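Local atomic coordinates of esterase (Uncultured bacterium, PDB entry 5EGN), a protein that hydrolyses carboxylic esters and degrades N-acyl homoserine lactones, the signal molecules of bacterial quorum sensing. Residues A[64-69]-A[180-185]; A[70-75]-A[99-104]. The protein carries 2 engineered substitutions. One frame throughout, in Å; residues are numbered along the deposited sequence.

Interaction 1 of 2, residues A[64-69]-A[180-185]; sequences TGYSIM and FDAATA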
# COMPACT_ATOMS: atom_id res chain seq x y z
N THR A 64 -24.25 -11.04 -2.72
CA THR A 64 -24.85 -10.77 -1.41
C THR A 64 -24.09 -11.44 -0.28
O THR A 64 -23.30 -12.36 -0.51
CB THR A 64 -26.32 -11.24 -1.36
OG1 THR A 64 -26.45 -12.50 -2.02
CG2 THR A 64 -27.23 -10.23 -2.04
N GLY A 65 -24.35 -10.99 0.95
CA GLY A 65 -23.71 -11.56 2.12
C GLY A 65 -22.72 -10.61 2.75
O GLY A 65 -21.56 -10.96 2.97
N TYR A 66 -23.17 -9.39 3.05
CA TYR A 66 -22.29 -8.37 3.58
C TYR A 66 -22.76 -7.86 4.93
O TYR A 66 -22.83 -6.65 5.16
CB TYR A 66 -22.17 -7.21 2.58
CG TYR A 66 -21.49 -7.61 1.29
CD1 TYR A 66 -20.12 -7.80 1.24
CD2 TYR A 66 -22.23 -7.81 0.13
CE1 TYR A 66 -19.50 -8.17 0.07
CE2 TYR A 66 -21.61 -8.17 -1.05
CZ TYR A 66 -20.25 -8.35 -1.07
OH TYR A 66 -19.63 -8.72 -2.24
N SER A 67 -23.08 -8.78 5.83
CA SER A 67 -23.33 -8.43 7.22
C SER A 67 -21.99 -8.35 7.93
O SER A 67 -21.02 -8.98 7.51
CB SER A 67 -24.24 -9.46 7.90
OG SER A 67 -23.59 -10.71 8.02
N ILE A 68 -21.93 -7.57 9.00
CA ILE A 68 -20.71 -7.42 9.77
C ILE A 68 -20.30 -8.75 10.39
O ILE A 68 -19.11 -9.04 10.56
CB ILE A 68 -20.86 -6.34 10.86
CG1 ILE A 68 -21.33 -5.03 10.24
CG2 ILE A 68 -19.56 -6.13 11.60
CD1 ILE A 68 -20.37 -4.48 9.20
N MET A 69 -21.30 -9.58 10.69
CA MET A 69 -21.05 -10.91 11.24
C MET A 69 -20.31 -11.79 10.24
O MET A 69 -19.38 -12.52 10.60
CB MET A 69 -22.36 -11.57 11.65
CG MET A 69 -23.22 -10.76 12.61
SD MET A 69 -24.30 -9.59 11.77
CE MET A 69 -25.11 -8.81 13.17
N PHE A 180 -21.55 -2.23 -2.87
CA PHE A 180 -22.13 -1.11 -2.15
C PHE A 180 -23.62 -1.34 -1.95
O PHE A 180 -24.12 -1.28 -0.82
CB PHE A 180 -21.89 0.21 -2.89
CG PHE A 180 -22.51 1.41 -2.21
CD1 PHE A 180 -23.72 1.92 -2.65
CD2 PHE A 180 -21.89 2.01 -1.13
CE1 PHE A 180 -24.29 3.01 -2.03
CE2 PHE A 180 -22.45 3.10 -0.51
CZ PHE A 180 -23.65 3.60 -0.96
N ASP A 181 -24.33 -1.63 -3.04
CA ASP A 181 -25.77 -1.86 -2.98
C ASP A 181 -26.14 -2.99 -2.00
O ASP A 181 -27.07 -2.85 -1.21
CB ASP A 181 -26.31 -2.18 -4.37
CG ASP A 181 -26.24 -0.98 -5.30
OD1 ASP A 181 -26.30 0.16 -4.80
OD2 ASP A 181 -26.13 -1.18 -6.53
N ALA A 182 -25.41 -4.09 -2.07
CA ALA A 182 -25.68 -5.25 -1.21
C ALA A 182 -25.41 -4.94 0.26
O ALA A 182 -26.18 -5.33 1.13
CB ALA A 182 -24.85 -6.44 -1.66
N ALA A 183 -24.31 -4.25 0.52
CA ALA A 183 -23.95 -3.87 1.89
C ALA A 183 -24.99 -2.92 2.48
O ALA A 183 -25.36 -3.04 3.65
CB ALA A 183 -22.57 -3.24 1.93
N THR A 184 -25.45 -1.97 1.67
CA THR A 184 -26.48 -1.03 2.11
C THR A 184 -27.81 -1.73 2.33
O THR A 184 -28.60 -1.34 3.19
CB THR A 184 -26.68 0.11 1.09
OG1 THR A 184 -27.04 -0.45 -0.18
CG2 THR A 184 -25.42 0.93 0.94
N ALA A 185 -28.06 -2.78 1.54
CA ALA A 185 -29.34 -3.48 1.58
C ALA A 185 -29.43 -4.47 2.74
O ALA A 185 -30.53 -4.82 3.18
CB ALA A 185 -29.58 -4.20 0.27
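Asp181 O, in the helical turn that sets Ala182 and Ala183 against Tyr66, is gripped twice: Thr184 OG1 donates to Asp181 O at 2.6 Å, from above the carbonyl plane, and Ala185 N makes the regular helix bond to it at 2.9 Å, from the same face of that plane. This turn belongs to helix 177-185, in the helical insertion between strands 110-116 and 206-211, the usual place for the cap of an alpha/beta hydrolase. Residues 64-67 are the core-domain loop leading into helix 68-81, and 68-69 start that helix, so the contact joins cap to core, and it does so by apolar packing. The Tyr66 ring lies obliquely against the helix. With CG anti to the carbonyl carbon (chi1 -65°), its CD2 side is turned to Ala182, whose CB is 3.5 Å from Tyr66 CD2 and 3.7 Å from CE2. The ring's far end is held by the core chain itself, since Tyr66 OH bonds to Pro62 O. Thr64 adds a looser, backbone touch, its CA 4.3 Å from Ala182 CB. At the root of the side chain, Tyr66 CB rests on the next residue of the helix, 3.8 Å from Ala183 CA and 4.0 Å from Ala183 CB.

Interaction 2 of 2, residues A[70-75]-A[99-104]; sequences EHADDV and AMQLNL
Val75 and Leu102 make the closest side-chain contact between residues 70-75 and 99-104, Val75 CG1 lying 3.6 Å from Leu102 CD1. Val75 CG1 (chi1 179°) and Leu102 CG are both anti to their backbone N, Leu102 CD1 makes the contact, and the two side chains cross at about a right angle. One turn back, Ala72 points its methyl at the partner helix. Its CB sits 4.4 Å from Gln101 CG and equally far from Leu102 N, and the small residue lets the Ala72 and Leu102 CA atoms come within 5.6 Å. The segment axes pass 8.8 Å apart with a crossing angle of -79°, so the two segments run nearly at right angles. In the alpha/beta hydrolase fold these helices come just before and just after strand 87-92, and helix 94-105 is the connection of the beta-alpha-beta crossover to strand 110-116. Phe89 of strand 87-92 touches both Val75 and Leu102. The polar groups find their partners outside the apolar contact. Gln101 offers only its aliphatic part to Ala72; its amide swings off, OE1 accepting from Trp193 NE1. Asp74 forms a salt bridge to Arg54. Within helix 94-105, Asn103 ND2 donates to Ala99 O at 2.9 Å, nearly straight (171°), while Asn103 N reaches that same oxygen from the opposite face of its carbonyl plane.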
# COMPACT_ATOMS: atom_id res chain seq x y z
N GLU A 70 -20.72 -11.71 8.98
CA GLU A 70 -20.08 -12.49 7.92
C GLU A 70 -18.64 -12.03 7.68
O GLU A 70 -17.74 -12.85 7.46
CB GLU A 70 -20.90 -12.40 6.63
CG GLU A 70 -22.14 -13.29 6.65
CD GLU A 70 -23.15 -12.94 5.57
OE1 GLU A 70 -23.58 -11.77 5.52
OE2 GLU A 70 -23.51 -13.84 4.77
N HIS A 71 -18.42 -10.72 7.71
CA HIS A 71 -17.08 -10.15 7.66
C HIS A 71 -16.21 -10.70 8.79
O HIS A 71 -15.06 -11.12 8.58
CB HIS A 71 -17.13 -8.62 7.75
CG HIS A 71 -17.47 -7.94 6.46
ND1 HIS A 71 -16.67 -8.03 5.34
CD2 HIS A 71 -18.51 -7.14 6.12
CE1 HIS A 71 -17.21 -7.32 4.36
NE2 HIS A 71 -18.33 -6.77 4.81
N ALA A 72 -16.78 -10.69 9.99
CA ALA A 72 -16.11 -11.21 11.17
C ALA A 72 -15.74 -12.68 10.98
O ALA A 72 -14.66 -13.10 11.40
CB ALA A 72 -16.99 -11.03 12.40
N ASP A 73 -16.63 -13.44 10.35
CA ASP A 73 -16.35 -14.85 10.09
C ASP A 73 -15.21 -15.00 9.08
O ASP A 73 -14.41 -15.92 9.18
CB ASP A 73 -17.61 -15.57 9.60
CG ASP A 73 -17.45 -17.08 9.60
OD1 ASP A 73 -16.45 -17.58 10.16
OD2 ASP A 73 -18.33 -17.78 9.04
N ASP A 74 -15.15 -14.09 8.10
CA ASP A 74 -14.02 -14.07 7.18
C ASP A 74 -12.71 -13.87 7.95
O ASP A 74 -11.72 -14.59 7.72
CB ASP A 74 -14.19 -12.97 6.12
CG ASP A 74 -15.36 -13.22 5.19
OD1 ASP A 74 -15.78 -14.39 5.06
OD2 ASP A 74 -15.86 -12.25 4.58
N VAL A 75 -12.71 -12.90 8.86
CA VAL A 75 -11.55 -12.66 9.72
C VAL A 75 -11.17 -13.91 10.51
O VAL A 75 -9.99 -14.27 10.60
CB VAL A 75 -11.80 -11.50 10.70
CG1 VAL A 75 -10.58 -11.29 11.59
CG2 VAL A 75 -12.14 -10.22 9.95
N ALA A 99 -14.42 -5.58 14.08
CA ALA A 99 -13.71 -5.89 15.31
C ALA A 99 -14.66 -6.02 16.51
O ALA A 99 -14.52 -6.92 17.33
CB ALA A 99 -12.65 -4.84 15.59
N MET A 100 -15.62 -5.11 16.60
CA MET A 100 -16.59 -5.13 17.69
C MET A 100 -17.48 -6.38 17.63
O MET A 100 -17.69 -7.06 18.64
CB MET A 100 -17.45 -3.86 17.67
CG MET A 100 -16.72 -2.62 18.16
SD MET A 100 -17.75 -1.15 18.33
CE MET A 100 -17.93 -0.65 16.62
N GLN A 101 -17.98 -6.67 16.44
CA GLN A 101 -18.75 -7.88 16.21
C GLN A 101 -17.93 -9.11 16.58
O GLN A 101 -18.45 -10.10 17.10
CB GLN A 101 -19.20 -7.97 14.74
CG GLN A 101 -20.31 -8.96 14.50
CD GLN A 101 -21.58 -8.58 15.22
OE1 GLN A 101 -22.12 -7.49 15.03
NE2 GLN A 101 -22.07 -9.47 16.08
N LEU A 102 -16.63 -9.04 16.30
CA LEU A 102 -15.71 -10.12 16.63
C LEU A 102 -15.57 -10.27 18.14
O LEU A 102 -15.44 -11.39 18.64
CB LEU A 102 -14.34 -9.86 15.99
CG LEU A 102 -13.36 -11.03 15.89
CD1 LEU A 102 -12.48 -10.86 14.67
CD2 LEU A 102 -12.51 -11.14 17.14
N ASN A 103 -15.61 -9.16 18.86
CA ASN A 103 -15.60 -9.20 20.32
C ASN A 103 -16.89 -9.81 20.86
O ASN A 103 -16.90 -10.45 21.90
CB ASN A 103 -15.41 -7.79 20.90
CG ASN A 103 -13.95 -7.43 21.08
OD1 ASN A 103 -13.44 -7.42 22.20
ND2 ASN A 103 -13.27 -7.14 19.98
N LEU A 104 -17.98 -9.59 20.13
CA LEU A 104 -19.28 -10.14 20.52
C LEU A 104 -19.36 -11.65 20.31
O LEU A 104 -19.78 -12.38 21.22
CB LEU A 104 -20.40 -9.44 19.73
CG LEU A 104 -21.16 -8.35 20.48
CD1 LEU A 104 -20.20 -7.43 21.21
CD2 LEU A 104 -22.04 -7.55 19.53

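Helix 68-81 is common to both contacts: its lead-in loop meets the cap in interaction 1, and its first turns cross helix 94-105 in interaction 2. The centres of the two contacts lie about 14 Å apart, and both segments of interaction 2 fall between the two segments of interaction 1 in sequence. They also touch directly. Ile68 CG2 packs 3.7 Å from Gln101 CB, and Tyr66 CD1 stands 4.1 Å from His71 NE2. Trp193 ties them further, touching Ile68 and bonding to Gln101. Helix 94-105 begins just after Ser93, the probable nucleophile of a GxSxG elbow; the Val75 side chain comes close to that elbow but makes no contact with it.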